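Local structure of ActII protein (Streptomyces coelicolor, 2OPT) at residues V12-G17 with Q34-G39; E66-E71 with A76-E81; T143-E148 with D198-L203. The protein probably acts as a TetR-family transcriptional repressor that binds regulatory DNA, and it also binds actinorhodin and the biosynthetic precursor (S)-DNPA. All blocks are in the same frame, centred on the assembly; numbering follows the deposited sequence. Where two conformers were deposited one is given.

Contact 1 (V12-G17 with Q34-G39)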
loop_
_atom_site.group_PDB
_atom_site.type_symbol
_atom_site.label_atom_id
_atom_site.label_comp_id
_atom_site.label_asym_id
_atom_site.label_seq_id
_atom_site.Cartn_x
_atom_site.Cartn_y
_atom_site.Cartn_z
ATOM N N VAL A 12 25.186 -8.635 8.104
ATOM C CA VAL A 12 23.761 -8.571 7.742
ATOM C C VAL A 12 22.936 -9.595 8.469
ATOM O O VAL A 12 21.814 -9.318 8.873
ATOM C CB VAL A 12 23.599 -8.581 6.170
ATOM C CG1 VAL A 12 22.127 -8.539 5.764
ATOM C CG2 VAL A 12 24.265 -7.341 5.645
ATOM N N VAL A 13 23.477 -10.799 8.638
ATOM C CA VAL A 13 22.768 -11.814 9.298
ATOM C C VAL A 13 22.519 -11.380 10.761
ATOM O O VAL A 13 21.448 -11.582 11.271
ATOM C CB VAL A 13 23.604 -13.128 9.284
ATOM C CG1 VAL A 13 23.088 -14.180 10.363
ATOM C CG2 VAL A 13 23.611 -13.750 7.902
ATOM N N THR A 14 23.552 -10.833 11.419
ATOM C CA THR A 14 23.459 -10.336 12.788
ATOM C C THR A 14 22.410 -9.253 12.871
ATOM O O THR A 14 21.599 -9.255 13.766
ATOM C CB THR A 14 24.852 -9.785 13.212
ATOM O OG1 THR A 14 25.789 -10.875 13.172
ATOM C CG2 THR A 14 24.834 -9.193 14.629
ATOM N N ALA A 15 22.438 -8.310 11.923
ATOM C CA ALA A 15 21.436 -7.268 11.874
ATOM C C ALA A 15 19.992 -7.774 11.745
ATOM O O ALA A 15 19.077 -7.311 12.465
ATOM C CB ALA A 15 21.765 -6.294 10.707
ATOM N N LEU A 16 19.778 -8.735 10.861
ATOM C CA LEU A 16 18.486 -9.328 10.705
ATOM C C LEU A 16 18.040 -10.005 12.011
ATOM O O LEU A 16 16.875 -9.997 12.357
ATOM C CB LEU A 16 18.563 -10.362 9.578
ATOM C CG LEU A 16 17.239 -11.105 9.311
ATOM C CD1 LEU A 16 16.122 -10.111 8.898
ATOM C CD2 LEU A 16 17.460 -12.189 8.235
ATOM N N GLY A 17 18.984 -10.555 12.751
ATOM C CA GLY A 17 18.663 -11.252 14.011
ATOM C C GLY A 17 18.141 -10.218 15.018
ATOM O O GLY A 17 17.167 -10.451 15.753
ATOM N N GLN A 34 28.155 -3.308 18.621
ATOM C CA GLN A 34 28.187 -3.967 19.924
ATOM C C GLN A 34 27.970 -5.472 19.789
ATOM O O GLN A 34 28.717 -6.290 20.340
ATOM C CB GLN A 34 27.080 -3.370 20.764
ATOM C CG GLN A 34 26.859 -4.075 22.093
ATOM C CD GLN A 34 25.735 -3.446 22.953
ATOM O OE1 GLN A 34 25.961 -2.438 23.620
ATOM N NE2 GLN A 34 24.565 -4.086 22.994
ATOM N N GLU A 35 26.945 -5.841 19.037
ATOM C CA GLU A 35 26.566 -7.221 18.871
ATOM C C GLU A 35 27.674 -8.036 18.159
ATOM O O GLU A 35 27.856 -9.210 18.438
ATOM C CB GLU A 35 25.269 -7.244 18.069
ATOM C CG GLU A 35 24.427 -8.443 18.283
ATOM C CD GLU A 35 23.881 -8.552 19.683
ATOM O OE1 GLU A 35 23.712 -7.506 20.389
ATOM O OE2 GLU A 35 23.608 -9.714 20.057
ATOM N N LEU A 36 28.369 -7.401 17.213
ATOM C CA LEU A 36 29.455 -8.006 16.465
ATOM C C LEU A 36 30.793 -7.932 17.203
ATOM O O LEU A 36 31.739 -8.656 16.880
ATOM C CB LEU A 36 29.582 -7.295 15.150
ATOM C CG LEU A 36 28.495 -7.505 14.073
ATOM C CD1 LEU A 36 28.527 -6.372 13.098
ATOM C CD2 LEU A 36 28.762 -8.824 13.378
ATOM N N LYS A 37 30.871 -7.040 18.188
ATOM C CA LYS A 37 32.099 -6.791 18.934
ATOM C C LYS A 37 33.191 -6.290 18.053
ATOM O O LYS A 37 34.332 -6.722 18.140
ATOM C CB LYS A 37 32.526 -8.040 19.687
ATOM C CG LYS A 37 31.775 -8.147 20.964
ATOM C CD LYS A 37 31.226 -9.509 21.173
ATOM C CE LYS A 37 30.262 -9.422 22.337
ATOM N NZ LYS A 37 29.283 -8.278 22.148
ATOM N N THR A 38 32.851 -5.338 17.205
ATOM C CA THR A 38 33.821 -4.795 16.295
ATOM C C THR A 38 33.839 -3.285 16.477
ATOM O O THR A 38 33.016 -2.710 17.191
ATOM C CB THR A 38 33.450 -5.125 14.856
ATOM O OG1 THR A 38 34.499 -4.695 13.975
ATOM C CG2 THR A 38 32.082 -4.424 14.472
ATOM N N GLY A 39 34.791 -2.669 15.797
ATOM C CA GLY A 39 34.910 -1.221 15.760
ATOM C C GLY A 39 34.001 -0.641 14.713
ATOM O O GLY A 39 33.518 -1.333 13.793
#
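E35 meets T14 with the aliphatic part of its side chain rather than with its charge: E35 CG lies 3.8 Å from T14 CG2, and E35 CB packs against the same methyl. That methyl reaches across because T14 CG2 is anti to its own backbone nitrogen, which puts T14 OG1 beside that nitrogen (chi1 -62°). A glutamate suits this half-exposed position, since its methylenes can lie on the neighbouring helix while the carboxylate turns away to a salt bridge with R31. At L36, the next residue, a terminal methyl makes the contact: L36 CD2 sits 3.6 Å from T14 OG1 and 4.0 Å from T14 CB. With its hydroxyl already bonded to the carbonyl of R10 in its own helix, threonine can take a methyl against OG1 while its own methyl meets E35. Helix 8-22 and helix 29-36 belong to the N-terminal TetR-type DNA-binding domain, and helix 29-36 lies in its predicted helix-turn-helix; L32 also packs on T14, extending the same seam. K37 ends the helix with positive phi as the C-prime residue of a Schellman motif, K37 N bonding to Q34 O at 3.1 Å and T38 N to the carbonyl just before Q34. K37 NZ folds back to the same Q34 O, 2.7 Å away, approaching from the opposite face of the carbonyl plane to K37 N. T38 then rests its side chain on L6, and G39 stands at the N-cap position of helix 40-47.

Contact 2 (E66-E71 with A76-E81)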
loop_
_atom_site.group_PDB
_atom_site.type_symbol
_atom_site.label_atom_id
_atom_site.label_comp_id
_atom_site.label_asym_id
_atom_site.label_seq_id
_atom_site.Cartn_x
_atom_site.Cartn_y
_atom_site.Cartn_z
ATOM N N GLU A 66 10.227 -17.822 -3.170
ATOM C CA GLU A 66 10.504 -18.724 -4.241
ATOM C C GLU A 66 9.499 -18.439 -5.391
ATOM O O GLU A 66 8.290 -18.511 -5.218
ATOM C CB GLU A 66 10.557 -20.165 -3.702
ATOM C CG GLU A 66 11.900 -20.943 -4.036
ATOM C CD GLU A 66 13.090 -20.634 -3.109
ATOM O OE1 GLU A 66 14.050 -19.939 -3.524
ATOM O OE2 GLU A 66 13.087 -21.111 -1.962
ATOM N N VAL A 67 10.051 -18.052 -6.534
ATOM C CA VAL A 67 9.298 -17.787 -7.735
ATOM C C VAL A 67 9.505 -19.014 -8.610
ATOM O O VAL A 67 10.641 -19.371 -8.931
ATOM C CB VAL A 67 9.813 -16.515 -8.471
ATOM C CG1 VAL A 67 8.899 -16.210 -9.619
ATOM C CG2 VAL A 67 9.866 -15.331 -7.496
ATOM N N PRO A 68 8.414 -19.726 -8.934
ATOM C CA PRO A 68 8.618 -20.974 -9.662
ATOM C C PRO A 68 8.974 -20.778 -11.112
ATOM O O PRO A 68 8.705 -19.707 -11.718
ATOM C CB PRO A 68 7.257 -21.651 -9.533
ATOM C CG PRO A 68 6.299 -20.497 -9.440
ATOM C CD PRO A 68 6.992 -19.508 -8.588
ATOM N N GLU A 69 9.633 -21.788 -11.674
ATOM C CA GLU A 69 9.839 -21.828 -13.122
ATOM C C GLU A 69 8.471 -22.026 -13.773
ATOM O O GLU A 69 7.671 -22.817 -13.255
ATOM C CB GLU A 69 10.766 -22.995 -13.440
ATOM C CG GLU A 69 11.553 -22.812 -14.751
ATOM C CD GLU A 69 12.482 -21.557 -14.744
ATOM O OE1 GLU A 69 13.077 -21.224 -13.695
ATOM O OE2 GLU A 69 12.650 -20.933 -15.806
ATOM N N PRO A 70 8.166 -21.307 -14.860
ATOM C CA PRO A 70 6.800 -21.448 -15.419
ATOM C C PRO A 70 6.385 -22.890 -15.801
ATOM O O PRO A 70 7.151 -23.594 -16.437
ATOM C CB PRO A 70 6.859 -20.545 -16.660
ATOM C CG PRO A 70 7.879 -19.519 -16.290
ATOM C CD PRO A 70 8.931 -20.271 -15.589
ATOM N N GLU A 71 5.193 -23.302 -15.367
ATOM C CA GLU A 71 4.560 -24.555 -15.755
ATOM C C GLU A 71 3.294 -24.298 -16.574
ATOM O O GLU A 71 2.287 -23.830 -16.016
ATOM C CB GLU A 71 4.172 -25.371 -14.524
ATOM C CG GLU A 71 5.232 -26.281 -14.037
ATOM C CD GLU A 71 4.945 -26.737 -12.624
ATOM O OE1 GLU A 71 3.733 -26.894 -12.282
ATOM O OE2 GLU A 71 5.930 -26.916 -11.861
ATOM N N ALA A 76 -2.064 -19.310 -13.076
ATOM C CA ALA A 76 -2.745 -18.537 -12.037
ATOM C C ALA A 76 -2.338 -18.999 -10.632
ATOM O O ALA A 76 -2.126 -18.177 -9.742
ATOM C CB ALA A 76 -4.226 -18.629 -12.193
ATOM N N GLU A 77 -2.279 -20.313 -10.427
ATOM C CA GLU A 77 -1.889 -20.846 -9.158
ATOM C C GLU A 77 -0.390 -20.599 -8.865
ATOM O O GLU A 77 -0.010 -20.490 -7.733
ATOM C CB GLU A 77 -2.258 -22.328 -9.100
ATOM C CG GLU A 77 -3.768 -22.568 -9.162
ATOM C CD GLU A 77 -4.518 -22.090 -7.890
ATOM O OE1 GLU A 77 -4.170 -22.549 -6.777
ATOM O OE2 GLU A 77 -5.465 -21.276 -8.007
ATOM N N GLN A 78 0.455 -20.518 -9.900
ATOM C CA GLN A 78 1.877 -20.228 -9.675
ATOM C C GLN A 78 2.091 -18.774 -9.218
ATOM O O GLN A 78 2.979 -18.478 -8.417
ATOM C CB GLN A 78 2.690 -20.509 -10.936
ATOM C CG GLN A 78 2.973 -21.944 -11.157
ATOM C CD GLN A 78 4.049 -22.177 -12.184
ATOM O OE1 GLN A 78 3.958 -21.724 -13.326
ATOM N NE2 GLN A 78 5.023 -22.983 -11.816
ATOM N N VAL A 79 1.304 -17.856 -9.776
ATOM C CA VAL A 79 1.330 -16.454 -9.330
ATOM C C VAL A 79 0.853 -16.407 -7.877
ATOM O O VAL A 79 1.523 -15.867 -7.008
ATOM C CB VAL A 79 0.484 -15.571 -10.275
ATOM C CG1 VAL A 79 0.586 -14.102 -9.885
ATOM C CG2 VAL A 79 1.031 -15.694 -11.681
ATOM N N LYS A 80 -0.290 -16.979 -7.573
ATOM C CA LYS A 80 -0.657 -17.143 -6.163
ATOM C C LYS A 80 0.470 -17.636 -5.296
ATOM O O LYS A 80 0.757 -17.036 -4.245
ATOM C CB LYS A 80 -1.842 -18.093 -6.039
ATOM C CG LYS A 80 -3.102 -17.455 -6.618
ATOM C CD LYS A 80 -4.335 -18.350 -6.452
ATOM C CE LYS A 80 -5.579 -17.542 -6.873
ATOM N NZ LYS A 80 -6.743 -18.435 -6.717
ATOM N N GLU A 81 1.096 -18.735 -5.721
ATOM C CA GLU A 81 2.183 -19.406 -4.977
ATOM C C GLU A 81 3.316 -18.450 -4.654
ATOM O O GLU A 81 3.838 -18.415 -3.534
ATOM C CB GLU A 81 2.778 -20.558 -5.800
ATOM C CG GLU A 81 4.181 -21.022 -5.292
ATOM C CD GLU A 81 4.925 -22.010 -6.221
ATOM O OE1 GLU A 81 4.365 -22.468 -7.231
ATOM O OE2 GLU A 81 6.088 -22.344 -5.893
HETATM O O HOH W 1 2.604 -21.215 -15.692
#
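The chain at P68 runs past helix 75-92 with P68 CA 6.8 Å from Q78 CA, and from P68 to P70 it is extended, close to polyproline II conformation. This is the linker between helix 50-61 and helix 75-92, within the TetR-type C-terminal family region, and one glutamine of the helix grips its backbone at E69 and E71. Q78 CG stands anti to the carbonyl carbon (chi1 -78°), and the extended chain beyond it carries the amide out to the linker backbone. There it uses both its ends: Q78 NE2 donates to E69 O at 3.0 Å with a moderately bent N-H...O angle of 145°, while E71 N donates to Q78 OE1 at 2.9 Å, nearly straight at 170°. A primary amide suits this place because it can give and accept at once, pairing with a backbone in which prolines have removed N-H groups at 68 and 70. P68 supplies the apolar side: its CB is 3.5 Å from Q78 NE2, the pyrrolidine ring lying alongside the glutamine chain, and its CG is 3.5 Å from E81 OE1, where the extended E81 side chain comes to meet the ring. E71 crosses the glutamine chain at about a right angle, E71 CB standing 3.7 Å from Q78 NE2, while its carboxylate is paired with R74. Helix 108-123 packs alongside, with L120 touching Q78, N119 and S123 touching P70, and R116 holding the carboxylate of E69. Q78 OE1 also has a second donor: a water gives one hydrogen to Q78 OE1 (2.8 Å) and the other to E71 O (2.7 Å).

Contact 3 (T143-E148 with D198-L203)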
loop_
_atom_site.group_PDB
_atom_site.type_symbol
_atom_site.label_atom_id
_atom_site.label_comp_id
_atom_site.label_asym_id
_atom_site.label_seq_id
_atom_site.Cartn_x
_atom_site.Cartn_y
_atom_site.Cartn_z
ATOM N N THR A 143 2.772 -6.453 0.080
ATOM C CA THR A 143 3.495 -5.676 1.063
ATOM C C THR A 143 2.551 -4.878 1.974
ATOM O O THR A 143 2.755 -4.873 3.196
ATOM C CB THR A 143 4.536 -4.746 0.373
ATOM O OG1 THR A 143 5.371 -5.563 -0.459
ATOM C CG2 THR A 143 5.422 -4.002 1.439
ATOM N N ALA A 144 1.533 -4.217 1.395
ATOM C CA ALA A 144 0.499 -3.503 2.182
ATOM C C ALA A 144 -0.236 -4.419 3.135
ATOM O O ALA A 144 -0.433 -4.089 4.308
ATOM C CB ALA A 144 -0.524 -2.801 1.248
ATOM N N GLU A 145 -0.708 -5.552 2.629
ATOM C CA GLU A 145 -1.373 -6.528 3.507
ATOM C C GLU A 145 -0.478 -6.915 4.685
ATOM O O GLU A 145 -0.917 -6.937 5.817
ATOM C CB GLU A 145 -1.783 -7.776 2.741
ATOM C CG GLU A 145 -3.005 -7.610 1.832
ATOM C CD GLU A 145 -4.291 -7.261 2.598
ATOM O OE1 GLU A 145 -4.508 -7.828 3.695
ATOM O OE2 GLU A 145 -5.078 -6.418 2.111
ATOM N N ALA A 146 0.780 -7.220 4.401
ATOM C CA ALA A 146 1.720 -7.616 5.442
ATOM C C ALA A 146 1.864 -6.537 6.467
ATOM O O ALA A 146 1.830 -6.823 7.660
ATOM C CB ALA A 146 3.096 -7.940 4.830
ATOM N N LEU A 147 2.011 -5.290 6.012
ATOM C CA LEU A 147 2.278 -4.191 6.911
ATOM C C LEU A 147 1.143 -4.147 7.908
ATOM O O LEU A 147 1.343 -3.892 9.090
ATOM C CB LEU A 147 2.405 -2.883 6.128
ATOM C CG LEU A 147 2.837 -1.565 6.757
ATOM C CD1 LEU A 147 4.039 -1.725 7.672
ATOM C CD2 LEU A 147 3.149 -0.569 5.631
ATOM N N GLU A 148 -0.046 -4.475 7.429
ATOM C CA GLU A 148 -1.228 -4.405 8.244
ATOM C C GLU A 148 -1.563 -5.686 9.030
ATOM O O GLU A 148 -2.206 -5.602 10.058
ATOM C CB GLU A 148 -2.392 -3.946 7.384
ATOM C CG GLU A 148 -3.447 -4.972 7.113
ATOM C CD GLU A 148 -4.784 -4.321 7.154
ATOM O OE1 GLU A 148 -5.125 -3.649 6.149
ATOM O OE2 GLU A 148 -5.470 -4.428 8.204
ATOM N N ASP A 198 -6.046 -14.004 6.260
ATOM C CA ASP A 198 -5.967 -15.044 5.244
ATOM C C ASP A 198 -7.046 -14.803 4.185
ATOM O O ASP A 198 -6.810 -14.896 2.977
ATOM C CB ASP A 198 -6.209 -16.383 5.889
ATOM C CG ASP A 198 -4.977 -16.939 6.612
ATOM O OD1 ASP A 198 -3.906 -16.309 6.596
ATOM O OD2 ASP A 198 -5.092 -18.040 7.213
ATOM N N ARG A 199 -8.232 -14.467 4.657
ATOM C CA ARG A 199 -9.356 -14.309 3.799
ATOM C C ARG A 199 -9.127 -13.094 2.933
ATOM O O ARG A 199 -9.264 -13.222 1.742
ATOM C CB ARG A 199 -10.653 -14.191 4.614
ATOM C CG ARG A 199 -11.959 -14.147 3.777
ATOM C CD ARG A 199 -12.071 -15.312 2.777
ATOM N NE ARG A 199 -13.307 -15.161 2.002
ATOM C CZ ARG A 199 -13.529 -15.627 0.771
ATOM N NH1 ARG A 199 -12.596 -16.311 0.112
ATOM N NH2 ARG A 199 -14.710 -15.401 0.200
ATOM N N ARG A 200 -8.747 -11.947 3.515
ATOM C CA ARG A 200 -8.465 -10.715 2.733
ATOM C C ARG A 200 -7.365 -11.002 1.739
ATOM O O ARG A 200 -7.500 -10.779 0.572
ATOM C CB ARG A 200 -7.925 -9.591 3.623
ATOM C CG ARG A 200 -8.860 -8.980 4.625
ATOM C CD ARG A 200 -8.065 -8.154 5.695
ATOM N NE ARG A 200 -7.342 -7.033 5.101
ATOM C CZ ARG A 200 -7.926 -5.900 4.695
ATOM N NH1 ARG A 200 -9.244 -5.749 4.833
ATOM N NH2 ARG A 200 -7.202 -4.925 4.139
ATOM N N PHE A 201 -6.272 -11.577 2.199
ATOM C CA PHE A 201 -5.200 -11.924 1.277
ATOM C C PHE A 201 -5.663 -12.766 0.067
ATOM O O PHE A 201 -5.305 -12.479 -1.066
ATOM C CB PHE A 201 -4.071 -12.656 1.983
ATOM C CG PHE A 201 -2.821 -12.730 1.159
ATOM C CD1 PHE A 201 -2.033 -11.625 0.984
ATOM C CD2 PHE A 201 -2.469 -13.922 0.531
ATOM C CE1 PHE A 201 -0.900 -11.685 0.193
ATOM C CE2 PHE A 201 -1.321 -14.009 -0.260
ATOM C CZ PHE A 201 -0.536 -12.908 -0.413
ATOM N N GLU A 202 -6.443 -13.818 0.302
ATOM C CA GLU A 202 -6.812 -14.663 -0.823
ATOM C C GLU A 202 -7.797 -13.972 -1.766
ATOM O O GLU A 202 -7.618 -14.025 -2.995
ATOM C CB GLU A 202 -7.272 -16.059 -0.371
ATOM C CG GLU A 202 -6.141 -16.949 0.242
ATOM C CD GLU A 202 -4.938 -17.301 -0.672
ATOM O OE1 GLU A 202 -5.068 -17.596 -1.896
ATOM O OE2 GLU A 202 -3.825 -17.329 -0.108
ATOM N N LEU A 203 -8.769 -13.238 -1.209
ATOM C CA LEU A 203 -9.674 -12.453 -2.030
ATOM C C LEU A 203 -8.913 -11.466 -2.900
ATOM O O LEU A 203 -9.178 -11.386 -4.097
ATOM C CB LEU A 203 -10.673 -11.647 -1.165
ATOM C CG LEU A 203 -11.956 -12.321 -0.774
ATOM C CD1 LEU A 203 -12.787 -11.471 0.225
ATOM C CD2 LEU A 203 -12.764 -12.594 -2.059
#
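R200 meets E145 and E148 with CB, CD, NE and NH2. R200 CB starts 3.8 Å from E145 OE1, and CD passes the same oxygen at 4.1 Å; between them the chain heads toward helix 128-150 and then bends at chi3 (62°), which turns the edge of the guanidinium to the carboxylate of E145. R200 NE donates to E145 OE1 at 3.3 Å (N-H...O angle 149°), using the syn lone pair of that oxygen, which lies somewhat out of the guanidinium plane. R200 NH2 makes a weak, poorly aimed bond to E145 OE2 at 3.3 Å, and NH1 has a long, weak ion pair with D136 of the second subunit. The segments are antiparallel, their axes 10.8 Å apart, and both helices also meet the second subunit, consistent with the helical-bundle dimer interface of TetR-type repressors: Y133 of the second subunit hydrogen-bonds to E145 OE2, and R199 forms a salt bridge to E129 of that subunit. In E148, poorly ordered, OE2 lies over one face of the guanidinium, and E148 OE1, well out of the plane, is 3.2 Å from R200 NH2, a pairing of charges only. Arginine suits this buried place because its broad cation can be shared by two acids. A leucine here would probably leave E145 buried with the Y133 hydroxyl but no countercharge, and weaken the hold on E148. On the neighbouring residue, the ring edge of F201 takes the apolar part of E145, F201 CD1 lying 4.2 Å from E145 CG, while the ring itself meets that of F141.

Overall arrangement
Contacts 1 and 2 are surface contacts, whereas contact 3 is buried close to the centre of the chain. Contact 1 joins two helices of the DNA-binding domain mainly through carbon surfaces; contact 2 ties a linker to the helix that follows it through amide and backbone hydrogen bonds; contact 3 relies on ion pairs between helices far apart in sequence, with residues of the second subunit packed against them. The three share no helix, but contacts 2 and 3 both belong to the TetR-type C-terminal region, with centres about 18 Å apart and nearest atoms about 5 Å apart. Contact 1 stands off, its centre about 35 Å from that of contact 2 and about 32 Å from that of contact 3.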